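Local coordinates for protein nicotinate-nucleotide--dimethylbenzimidazole phosphoribosyltransferase (Thermus thermophilus HB8, PDB 1WX1) that probably catalyses transfer of the phosphoribosyl group of nicotinate mononucleotide to 5,6-dimethylbenzimidazole, making alpha-ribazole 5'-phosphate for cobalamin biosynthesis, at residues Y237-Y241 with A265-H271; M1-V5 with A35-V40; A159-M163 with D250-V254. All blocks are in the same frame, centred on the assembly; numbering follows the deposited sequence.

Contact 1 of 3, residues Y237-Y241 with A265-H271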
ATOM      1  N   TYR A 237      -2.289  10.041  20.276  1.00 13.58           N
ATOM      2  CA  TYR A 237      -3.559   9.521  19.776  1.00 14.28           C
ATOM      3  C   TYR A 237      -4.779  10.103  20.494  1.00 14.37           C
ATOM      4  O   TYR A 237      -5.808  10.348  19.866  1.00 16.24           O
ATOM      5  CB  TYR A 237      -3.569   7.985  19.844  1.00 13.72           C
ATOM      6  CG  TYR A 237      -2.719   7.328  18.765  1.00 14.54           C
ATOM      7  CD1 TYR A 237      -1.711   6.423  19.098  1.00 14.12           C
ATOM      8  CD2 TYR A 237      -2.921   7.618  17.416  1.00 15.57           C
ATOM      9  CE1 TYR A 237      -0.923   5.827  18.117  1.00 13.66           C
ATOM     10  CE2 TYR A 237      -2.135   7.023  16.422  1.00 15.32           C
ATOM     11  CZ  TYR A 237      -1.137   6.130  16.785  1.00 13.52           C
ATOM     12  OH  TYR A 237      -0.334   5.568  15.819  1.00 14.18           O
ATOM     13  N   LEU A 238      -4.669  10.335  21.798  1.00 15.00           N
ATOM     14  CA  LEU A 238      -5.781  10.913  22.551  1.00 16.34           C
ATOM     15  C   LEU A 238      -6.110  12.304  22.014  1.00 17.67           C
ATOM     16  O   LEU A 238      -7.279  12.680  21.894  1.00 16.23           O
ATOM     17  CB  LEU A 238      -5.430  11.005  24.041  1.00 17.26           C
ATOM     18  CG  LEU A 238      -5.399   9.688  24.824  1.00 17.95           C
ATOM     19  CD1 LEU A 238      -4.903   9.944  26.241  1.00 17.58           C
ATOM     20  CD2 LEU A 238      -6.799   9.070  24.836  1.00 18.82           C
ATOM     21  N   GLU A 239      -5.069  13.064  21.685  1.00 16.55           N
ATOM     22  CA  GLU A 239      -5.237  14.416  21.164  1.00 15.88           C
ATOM     23  C   GLU A 239      -5.826  14.374  19.754  1.00 17.54           C
ATOM     24  O   GLU A 239      -6.707  15.175  19.412  1.00 17.44           O
ATOM     25  CB  GLU A 239      -3.885  15.140  21.140  1.00 16.31           C
ATOM     26  CG  GLU A 239      -3.958  16.622  20.755  1.00 18.69           C
ATOM     27  CD  GLU A 239      -4.664  17.476  21.800  1.00 21.62           C
ATOM     28  OE1 GLU A 239      -4.687  17.082  22.984  1.00 23.69           O
ATOM     29  OE2 GLU A 239      -5.180  18.557  21.440  1.00 23.91           O
ATOM     30  N   GLY A 240      -5.326  13.451  18.933  1.00 16.66           N
ATOM     31  CA  GLY A 240      -5.837  13.319  17.578  1.00 17.11           C
ATOM     32  C   GLY A 240      -7.293  12.883  17.622  1.00 18.06           C
ATOM     33  O   GLY A 240      -8.121  13.352  16.841  1.00 18.53           O
ATOM     34  N   TYR A 241      -7.597  11.974  18.542  1.00 17.28           N
ATOM     35  CA  TYR A 241      -8.955  11.463  18.723  1.00 20.03           C
ATOM     36  C   TYR A 241      -9.923  12.607  19.029  1.00 22.23           C
ATOM     37  O   TYR A 241     -10.976  12.742  18.400  1.00 22.18           O
ATOM     38  CB  TYR A 241      -8.963  10.447  19.870  1.00 20.18           C
ATOM     39  CG  TYR A 241     -10.336  10.037  20.361  1.00 21.87           C
ATOM     40  CD1 TYR A 241     -11.293   9.530  19.482  1.00 23.83           C
ATOM     41  CD2 TYR A 241     -10.663  10.124  21.713  1.00 23.63           C
ATOM     42  CE1 TYR A 241     -12.547   9.119  19.943  1.00 26.80           C
ATOM     43  CE2 TYR A 241     -11.910   9.716  22.184  1.00 27.46           C
ATOM     44  CZ  TYR A 241     -12.844   9.213  21.295  1.00 27.81           C
ATOM     45  OH  TYR A 241     -14.071   8.799  21.764  1.00 32.34           O
ATOM     46  N   ALA A 265      -9.589   5.796  26.785  1.00 22.19           N
ATOM     47  CA  ALA A 265     -10.706   6.334  26.006  1.00 21.77           C
ATOM     48  C   ALA A 265     -11.258   5.276  25.057  1.00 22.14           C
ATOM     49  O   ALA A 265     -10.824   5.171  23.911  1.00 20.27           O
ATOM     50  CB  ALA A 265     -10.239   7.552  25.214  1.00 22.79           C
ATOM     51  N   PRO A 266     -12.243   4.487  25.520  1.00 23.43           N
ATOM     52  CA  PRO A 266     -12.889   3.415  24.754  1.00 24.43           C
ATOM     53  C   PRO A 266     -13.298   3.759  23.319  1.00 22.73           C
ATOM     54  O   PRO A 266     -13.115   2.950  22.405  1.00 23.84           O
ATOM     55  CB  PRO A 266     -14.093   3.056  25.623  1.00 25.69           C
ATOM     56  CG  PRO A 266     -13.585   3.304  26.999  1.00 28.34           C
ATOM     57  CD  PRO A 266     -12.872   4.628  26.845  1.00 23.44           C
ATOM     58  N   GLY A 267     -13.849   4.950  23.120  1.00 22.06           N
ATOM     59  CA  GLY A 267     -14.289   5.345  21.790  1.00 22.70           C
ATOM     60  C   GLY A 267     -13.196   5.652  20.776  1.00 22.65           C
ATOM     61  O   GLY A 267     -13.469   5.781  19.579  1.00 20.11           O
ATOM     62  N   LEU A 268     -11.958   5.750  21.242  1.00 21.66           N
ATOM     63  CA  LEU A 268     -10.834   6.071  20.372  1.00 21.18           C
ATOM     64  C   LEU A 268     -10.597   5.024  19.290  1.00 21.47           C
ATOM     65  O   LEU A 268     -10.080   5.332  18.212  1.00 20.42           O
ATOM     66  CB  LEU A 268      -9.575   6.250  21.225  1.00 23.55           C
ATOM     67  CG  LEU A 268      -8.270   6.611  20.516  1.00 24.12           C
ATOM     68  CD1 LEU A 268      -7.479   7.569  21.402  1.00 24.09           C
ATOM     69  CD2 LEU A 268      -7.476   5.340  20.217  1.00 21.22           C
ATOM     70  N   ARG A 269     -10.998   3.791  19.576  1.00 21.29           N
ATOM     71  CA  ARG A 269     -10.816   2.691  18.646  1.00 21.66           C
ATOM     72  C   ARG A 269     -11.471   2.944  17.288  1.00 20.81           C
ATOM     73  O   ARG A 269     -10.960   2.503  16.266  1.00 17.61           O
ATOM     74  CB  ARG A 269     -11.386   1.413  19.245  1.00 27.32           C
ATOM     75  CG  ARG A 269     -11.108   0.160  18.429  1.00 33.40           C
ATOM     76  CD  ARG A 269     -11.883  -1.004  19.036  1.00 39.69           C
ATOM     77  NE  ARG A 269     -13.199  -1.166  18.424  1.00 45.55           N
ATOM     78  CZ  ARG A 269     -13.386  -1.366  17.117  1.00 48.74           C
ATOM     79  NH1 ARG A 269     -12.342  -1.430  16.287  1.00 50.51           N
ATOM     80  NH2 ARG A 269     -14.614  -1.487  16.632  1.00 49.76           N
ATOM     81  N   ASP A 270     -12.599   3.654  17.278  1.00 21.02           N
ATOM     82  CA  ASP A 270     -13.318   3.951  16.034  1.00 22.19           C
ATOM     83  C   ASP A 270     -12.560   4.893  15.101  1.00 21.17           C
ATOM     84  O   ASP A 270     -12.890   4.999  13.920  1.00 20.17           O
ATOM     85  CB  ASP A 270     -14.691   4.559  16.341  1.00 26.26           C
ATOM     86  CG  ASP A 270     -15.563   3.629  17.148  1.00 30.63           C
ATOM     87  OD1 ASP A 270     -15.630   2.432  16.798  1.00 34.09           O
ATOM     88  OD2 ASP A 270     -16.178   4.099  18.128  1.00 36.13           O
ATOM     89  N   HIS A 271     -11.542   5.565  15.626  1.00 19.01           N
ATOM     90  CA  HIS A 271     -10.747   6.494  14.826  1.00 20.78           C
ATOM     91  C   HIS A 271      -9.443   5.886  14.325  1.00 20.45           C
ATOM     92  O   HIS A 271      -8.708   6.526  13.567  1.00 18.38           O
ATOM     93  CB  HIS A 271     -10.406   7.742  15.643  1.00 22.80           C
ATOM     94  CG  HIS A 271     -11.551   8.686  15.820  1.00 26.21           C
ATOM     95  ND1 HIS A 271     -11.521   9.986  15.360  1.00 27.79           N
ATOM     96  CD2 HIS A 271     -12.756   8.530  16.422  1.00 26.86           C
ATOM     97  CE1 HIS A 271     -12.654  10.588  15.670  1.00 29.85           C
ATOM     98  NE2 HIS A 271     -13.421   9.725  16.317  1.00 28.34           N
TER
HETATM   99  O   HOH W   1     -14.140   7.546  24.997  1.00 30.12           O
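Helix 228-242 meets the 3-10 turn that leads into the edge strand 272-274, and Y241 does most of the touching, its ring set against L268 and H271. Y241 carries CG anti to its own backbone N (chi1 168°), which swings the ring off the helix and across the turn. L268 CA sits over one face, 3.7 Å from the ring centroid, a CH-pi contact with the backbone itself. The CD1 side of the same ring points into the face of H271, a T-shaped pair with planes at 90° and centroids 5.0 Å apart. A hydrogen bond from H271 ND1 to L245 O fixes the imidazole's rotation. Farther out, Y241 OH lies 3.4 Å from G267 C, and a CB on G267 would collide with that hydroxyl. A water accepts from G267 N and has a weak, long bond to Y241 OH. At the root of the ring, L268 CD1 wedges in, 3.6 Å from Y241 CB and 3.8 Å from L238 CD2, while A265 CB meets the same L238 methyl. Here a helix on one connection packs against the exit from the next, as expected in a parallel alpha/beta sheet with the Rossmann-like strand order 3-2-1-4-5-6.

Contact 2 of 3, residues M1-V5 with A35-V40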
ATOM      1  N   MET A   1     -17.560  10.343  14.798  1.00 55.87           N
ATOM      2  CA  MET A   1     -18.346   9.215  14.220  1.00 55.82           C
ATOM      3  C   MET A   1     -19.828   9.554  14.096  1.00 54.65           C
ATOM      4  O   MET A   1     -20.523   9.730  15.099  1.00 55.40           O
ATOM      5  CB  MET A   1     -18.182   7.961  15.081  1.00 58.02           C
ATOM      6  CG  MET A   1     -16.824   7.295  14.951  1.00 59.95           C
ATOM      7  SD  MET A   1     -16.555   6.652  13.288  1.00 63.75           S
ATOM      8  CE  MET A   1     -17.269   5.007  13.436  1.00 62.84           C
ATOM      9  N   ASP A   2     -20.303   9.639  12.858  1.00 51.66           N
ATOM     10  CA  ASP A   2     -21.700   9.949  12.589  1.00 49.09           C
ATOM     11  C   ASP A   2     -22.359   8.741  11.924  1.00 47.18           C
ATOM     12  O   ASP A   2     -22.137   8.470  10.744  1.00 45.60           O
ATOM     13  CB  ASP A   2     -21.796  11.178  11.680  1.00 49.88           C
ATOM     14  CG  ASP A   2     -23.228  11.622  11.441  1.00 51.18           C
ATOM     15  OD1 ASP A   2     -23.420  12.720  10.877  1.00 51.98           O
ATOM     16  OD2 ASP A   2     -24.159  10.874  11.810  1.00 51.47           O
ATOM     17  N   PRO A   3     -23.187   8.000  12.680  1.00 46.21           N
ATOM     18  CA  PRO A   3     -23.882   6.815  12.170  1.00 44.59           C
ATOM     19  C   PRO A   3     -24.745   7.094  10.948  1.00 42.95           C
ATOM     20  O   PRO A   3     -24.832   6.269  10.036  1.00 41.65           O
ATOM     21  CB  PRO A   3     -24.706   6.358  13.371  1.00 45.70           C
ATOM     22  CG  PRO A   3     -25.009   7.645  14.071  1.00 46.22           C
ATOM     23  CD  PRO A   3     -23.672   8.344  14.029  1.00 46.01           C
ATOM     24  N   GLU A   4     -25.385   8.259  10.935  1.00 41.12           N
ATOM     25  CA  GLU A   4     -26.241   8.639   9.819  1.00 41.21           C
ATOM     26  C   GLU A   4     -25.414   8.749   8.539  1.00 37.81           C
ATOM     27  O   GLU A   4     -25.819   8.260   7.486  1.00 36.21           O
ATOM     28  CB  GLU A   4     -26.931   9.972  10.116  1.00 43.88           C
ATOM     29  CG  GLU A   4     -28.002  10.353   9.107  1.00 49.41           C
ATOM     30  CD  GLU A   4     -28.746  11.620   9.491  1.00 52.57           C
ATOM     31  OE1 GLU A   4     -29.709  11.981   8.780  1.00 55.31           O
ATOM     32  OE2 GLU A   4     -28.370  12.256  10.502  1.00 54.00           O
ATOM     33  N   VAL A   5     -24.253   9.389   8.641  1.00 34.90           N
ATOM     34  CA  VAL A   5     -23.364   9.548   7.496  1.00 31.69           C
ATOM     35  C   VAL A   5     -22.809   8.191   7.077  1.00 31.59           C
ATOM     36  O   VAL A   5     -22.720   7.885   5.888  1.00 30.93           O
ATOM     37  CB  VAL A   5     -22.191  10.497   7.830  1.00 31.36           C
ATOM     38  CG1 VAL A   5     -21.177  10.502   6.695  1.00 29.97           C
ATOM     39  CG2 VAL A   5     -22.722  11.905   8.061  1.00 30.89           C
ATOM     40  N   ALA A  35     -17.716   8.621   7.959  1.00 20.99           N
ATOM     41  CA  ALA A  35     -18.377   8.708   9.255  1.00 22.33           C
ATOM     42  C   ALA A  35     -17.587   9.576  10.234  1.00 24.03           C
ATOM     43  O   ALA A  35     -18.172  10.334  11.007  1.00 24.03           O
ATOM     44  CB  ALA A  35     -18.579   7.312   9.832  1.00 22.26           C
ATOM     45  N   LEU A  36     -16.261   9.467  10.196  1.00 24.59           N
ATOM     46  CA  LEU A  36     -15.407  10.257  11.078  1.00 25.42           C
ATOM     47  C   LEU A  36     -15.483  11.743  10.769  1.00 25.19           C
ATOM     48  O   LEU A  36     -15.544  12.566  11.677  1.00 26.34           O
ATOM     49  CB  LEU A  36     -13.948   9.809  10.966  1.00 27.56           C
ATOM     50  CG  LEU A  36     -13.560   8.497  11.642  1.00 31.59           C
ATOM     51  CD1 LEU A  36     -12.061   8.266  11.462  1.00 32.87           C
ATOM     52  CD2 LEU A  36     -13.914   8.558  13.124  1.00 32.67           C
ATOM     53  N   GLN A  37     -15.470  12.088   9.485  1.00 25.61           N
ATOM     54  CA  GLN A  37     -15.538  13.486   9.081  1.00 25.99           C
ATOM     55  C   GLN A  37     -16.966  14.019   9.053  1.00 27.63           C
ATOM     56  O   GLN A  37     -17.183  15.230   9.056  1.00 27.44           O
ATOM     57  CB  GLN A  37     -14.921  13.680   7.699  1.00 24.83           C
ATOM     58  CG  GLN A  37     -13.488  13.206   7.568  1.00 27.55           C
ATOM     59  CD  GLN A  37     -12.827  13.752   6.317  1.00 27.76           C
ATOM     60  OE1 GLN A  37     -13.505  14.167   5.374  1.00 26.55           O
ATOM     61  NE2 GLN A  37     -11.498  13.753   6.302  1.00 30.44           N
ATOM     62  N   GLY A  38     -17.937  13.113   9.013  1.00 27.57           N
ATOM     63  CA  GLY A  38     -19.328  13.531   8.971  1.00 27.75           C
ATOM     64  C   GLY A  38     -19.696  14.061   7.598  1.00 28.58           C
ATOM     65  O   GLY A  38     -20.533  14.948   7.473  1.00 27.78           O
ATOM     66  N   ARG A  39     -19.072  13.506   6.564  1.00 27.93           N
ATOM     67  CA  ARG A  39     -19.323  13.921   5.183  1.00 28.38           C
ATOM     68  C   ARG A  39     -19.395  12.665   4.323  1.00 26.97           C
ATOM     69  O   ARG A  39     -18.545  11.793   4.440  1.00 24.48           O
ATOM     70  CB  ARG A  39     -18.165  14.771   4.676  1.00 32.00           C
ATOM     71  CG  ARG A  39     -17.588  15.692   5.707  1.00 36.92           C
ATOM     72  CD  ARG A  39     -16.165  16.071   5.328  1.00 42.08           C
ATOM     73  NE  ARG A  39     -16.123  17.002   4.213  1.00 45.32           N
ATOM     74  CZ  ARG A  39     -15.005  17.562   3.746  1.00 47.61           C
ATOM     75  NH1 ARG A  39     -13.833  17.292   4.322  1.00 46.91           N
ATOM     76  NH2 ARG A  39     -15.035  18.304   2.637  1.00 46.68           N
ATOM     77  N   VAL A  40     -20.398  12.583   3.455  1.00 26.01           N
ATOM     78  CA  VAL A  40     -20.539  11.423   2.583  1.00 25.51           C
ATOM     79  C   VAL A  40     -19.385  11.369   1.587  1.00 25.11           C
ATOM     80  O   VAL A  40     -19.021  10.298   1.105  1.00 25.62           O
ATOM     81  CB  VAL A  40     -21.880  11.443   1.816  1.00 28.76           C
ATOM     82  CG1 VAL A  40     -21.930  10.301   0.815  1.00 28.14           C
ATOM     83  CG2 VAL A  40     -23.031  11.315   2.802  1.00 29.72           C
TER
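The peptide carbonyl of A35 is the flat group at the middle of this contact, and D2 N approaches it from above its plane, 40° out, rather than along a lone pair. The resulting hydrogen bond, D2 N to A35 O, is 2.9 Å long but bent, with 143° at the hydrogen. M1 CA adds a CA-H...O contact to the same oxygen at 3.4 Å, so two neighbouring residues of the N-terminus bear on one carbonyl. The other flat group, the carboxylate of D2, serves its own segment: D2 stands at the N-cap of helix 3-14, and its OD2 accepts a weak capping bond from E4 N. The bond to A35 O ties this start to the end of helix 24-37, the next helix along the chain, where G38 breaks the helix with positive phi. M1 reaches the second helix with a chain bent at both chi2 (-65°) and chi3, which brings SD to 3.3 Å from L36 CD2, a tight approach, and leaves it 4.1 Å from A35 CB. In the first turn of helix 3-14, V5 points its two methyls at the departing backbone: CG2 lies 3.7 Å from G38 C, and CG1 is 3.7 Å from R39 N, the other end of that peptide bond. V5 CG1 also brushes V40 CG2 more loosely, at 4.4 Å. R39 itself turns its guanidinium group elsewhere, to a salt bridge with E43 and a weak bond from NH1 to Q37 OE1.

Contact 3 of 3, residues A159-M163 with D250-V254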
ATOM      1  N   ALA A 159      -0.453  10.148  12.549  1.00 15.23           N
ATOM      2  CA  ALA A 159       0.181   8.881  12.871  1.00 15.00           C
ATOM      3  C   ALA A 159       1.202   9.138  13.967  1.00 16.26           C
ATOM      4  O   ALA A 159       1.615  10.278  14.186  1.00 14.21           O
ATOM      5  CB  ALA A 159       0.871   8.309  11.641  1.00 15.21           C
ATOM      6  N   ALA A 160       1.592   8.081  14.672  1.00 16.04           N
ATOM      7  CA  ALA A 160       2.599   8.211  15.710  1.00 15.11           C
ATOM      8  C   ALA A 160       3.743   7.298  15.304  1.00 14.69           C
ATOM      9  O   ALA A 160       3.538   6.296  14.609  1.00 13.60           O
ATOM     10  CB  ALA A 160       2.041   7.791  17.073  1.00 16.68           C
ATOM     11  N   GLY A 161       4.948   7.670  15.716  1.00 12.89           N
ATOM     12  CA  GLY A 161       6.125   6.876  15.422  1.00 12.88           C
ATOM     13  C   GLY A 161       6.892   6.692  16.720  1.00 13.80           C
ATOM     14  O   GLY A 161       6.708   7.464  17.670  1.00 14.90           O
ATOM     15  N   ASP A 162       7.756   5.685  16.767  1.00 13.38           N
ATOM     16  CA  ASP A 162       8.540   5.410  17.965  1.00 13.67           C
ATOM     17  C   ASP A 162      10.030   5.314  17.665  1.00 14.71           C
ATOM     18  O   ASP A 162      10.436   4.913  16.579  1.00 15.36           O
ATOM     19  CB  ASP A 162       8.129   4.067  18.555  1.00 15.92           C
ATOM     20  CG  ASP A 162       8.507   2.911  17.643  1.00 18.08           C
ATOM     21  OD1 ASP A 162       7.974   2.847  16.510  1.00 20.28           O
ATOM     22  OD2 ASP A 162       9.350   2.077  18.046  1.00 21.23           O
ATOM     23  N   MET A 163      10.846   5.687  18.640  1.00 15.96           N
ATOM     24  CA  MET A 163      12.288   5.553  18.506  1.00 16.18           C
ATOM     25  C   MET A 163      12.811   5.371  19.918  1.00 17.00           C
ATOM     26  O   MET A 163      12.719   6.274  20.750  1.00 17.37           O
ATOM     27  CB  MET A 163      12.927   6.778  17.855  1.00 17.40           C
ATOM     28  CG  MET A 163      14.445   6.625  17.614  1.00 20.28           C
ATOM     29  SD  MET A 163      14.924   5.201  16.562  1.00 23.25           S
ATOM     30  CE  MET A 163      16.090   4.321  17.636  1.00 22.06           C
ATOM     31  N   ASP A 250       1.186   2.408  13.558  1.00 14.71           N
ATOM     32  CA  ASP A 250       2.420   1.944  12.956  1.00 16.43           C
ATOM     33  C   ASP A 250       2.666   0.523  13.471  1.00 17.06           C
ATOM     34  O   ASP A 250       1.765  -0.321  13.422  1.00 17.71           O
ATOM     35  CB  ASP A 250       3.600   2.858  13.319  1.00 14.82           C
ATOM     36  CG  ASP A 250       4.875   2.473  12.584  1.00 20.46           C
ATOM     37  OD1 ASP A 250       4.774   2.147  11.385  1.00 22.05           O
ATOM     38  OD2 ASP A 250       5.971   2.499  13.192  1.00 18.66           O
ATOM     39  N   GLY A 251       3.861   0.274  13.998  1.00 16.17           N
ATOM     40  CA  GLY A 251       4.202  -1.056  14.475  1.00 16.26           C
ATOM     41  C   GLY A 251       3.850  -1.432  15.900  1.00 15.20           C
ATOM     42  O   GLY A 251       2.969  -0.842  16.515  1.00 16.07           O
ATOM     43  N   PHE A 252       4.576  -2.419  16.424  1.00 15.87           N
ATOM     44  CA  PHE A 252       4.363  -2.964  17.763  1.00 15.95           C
ATOM     45  C   PHE A 252       4.420  -1.947  18.914  1.00 16.21           C
ATOM     46  O   PHE A 252       3.477  -1.848  19.704  1.00 16.03           O
ATOM     47  CB  PHE A 252       5.360  -4.121  17.987  1.00 15.78           C
ATOM     48  CG  PHE A 252       5.130  -4.910  19.251  1.00 17.79           C
ATOM     49  CD1 PHE A 252       6.163  -5.082  20.174  1.00 17.19           C
ATOM     50  CD2 PHE A 252       3.900  -5.503  19.511  1.00 16.91           C
ATOM     51  CE1 PHE A 252       5.975  -5.839  21.333  1.00 17.99           C
ATOM     52  CE2 PHE A 252       3.700  -6.262  20.668  1.00 18.71           C
ATOM     53  CZ  PHE A 252       4.739  -6.429  21.582  1.00 17.88           C
ATOM     54  N   PRO A 253       5.519  -1.177  19.029  1.00 15.54           N
ATOM     55  CA  PRO A 253       5.602  -0.196  20.118  1.00 14.28           C
ATOM     56  C   PRO A 253       4.546   0.903  19.983  1.00 13.53           C
ATOM     57  O   PRO A 253       3.909   1.291  20.964  1.00 13.85           O
ATOM     58  CB  PRO A 253       7.032   0.343  19.990  1.00 15.71           C
ATOM     59  CG  PRO A 253       7.781  -0.828  19.394  1.00 15.92           C
ATOM     60  CD  PRO A 253       6.812  -1.292  18.331  1.00 17.46           C
ATOM     61  N   VAL A 254       4.351   1.405  18.767  1.00 12.07           N
ATOM     62  CA  VAL A 254       3.349   2.450  18.552  1.00 13.32           C
ATOM     63  C   VAL A 254       1.952   1.937  18.892  1.00 13.83           C
ATOM     64  O   VAL A 254       1.157   2.631  19.521  1.00 14.60           O
ATOM     65  CB  VAL A 254       3.370   2.963  17.087  1.00 14.48           C
ATOM     66  CG1 VAL A 254       2.105   3.777  16.789  1.00 15.17           C
ATOM     67  CG2 VAL A 254       4.613   3.835  16.873  1.00 12.90           C
TER
HETATM   68  O   HOH W   2       6.009   0.902  16.004  1.00 15.37           O
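A160 and V254 bring strand 157-163, in the interior of the Rossmann-like parallel sheet, against the first turn of helix 252-264, which follows the neighbouring strand 247-249. A160 CB touches V254 CG1 at 4.0 Å. A160 O faces the same valine, 3.5 Å from its CG2, with D250 CB close by as well; this buried carbonyl has no hydrogen-bonding partner in the model and is surrounded here by carbon. G161 adds only its backbone, against the CG2 methyl of V254. D162 carries the polar half of the contact. Its CG stands between the backbone N and the carbonyl carbon (chi1 67°), which turns the carboxylate across the start of the helix: OD2 lies 3.5 Å from P253 CB, and OD1 is equally near V254 CG2. Both oxygens have partners beyond these segments, OD1 the backbone N of E304, the predicted proton acceptor, and OD2 the amide of N167. D250 brings a second carboxylate, tilted 43° to the first, with its OD2 3.9 Å from D162 OD1 and bonded to G305 N. An alanine in place of D162 would probably leave E304 N and N167 ND2 without their acceptor and the bridging water less firmly held. That water is likely to ease the closeness of the two acids: it donates to D162 OD1 at 2.8 Å and to D250 OD2 at 3.2 Å, and accepts from V254 N in the opening turn of the helix.

Contact 2 closes first along the chain, within the N-terminal forty residues; contacts 3 and 1 then interlock, their segments alternating. Helix 252-264 starts in contact 3 and ends just before the 265-271 turn of contact 1, while helix 228-242 supplies 237-241 to contact 1 and packs against contact 3. Contact 1 is the middle member, its centre about 15 Å from that of contact 3 and 16 Å from that of contact 2, whereas contacts 2 and 3 do not touch, their centres about 27 Å apart. Y237 OH packs on V254 CG1 on one side; on the other, H271 and D270 pack on L36 and M1. Packing thus runs from the N-terminal helices to the sheet beside the predicted active site.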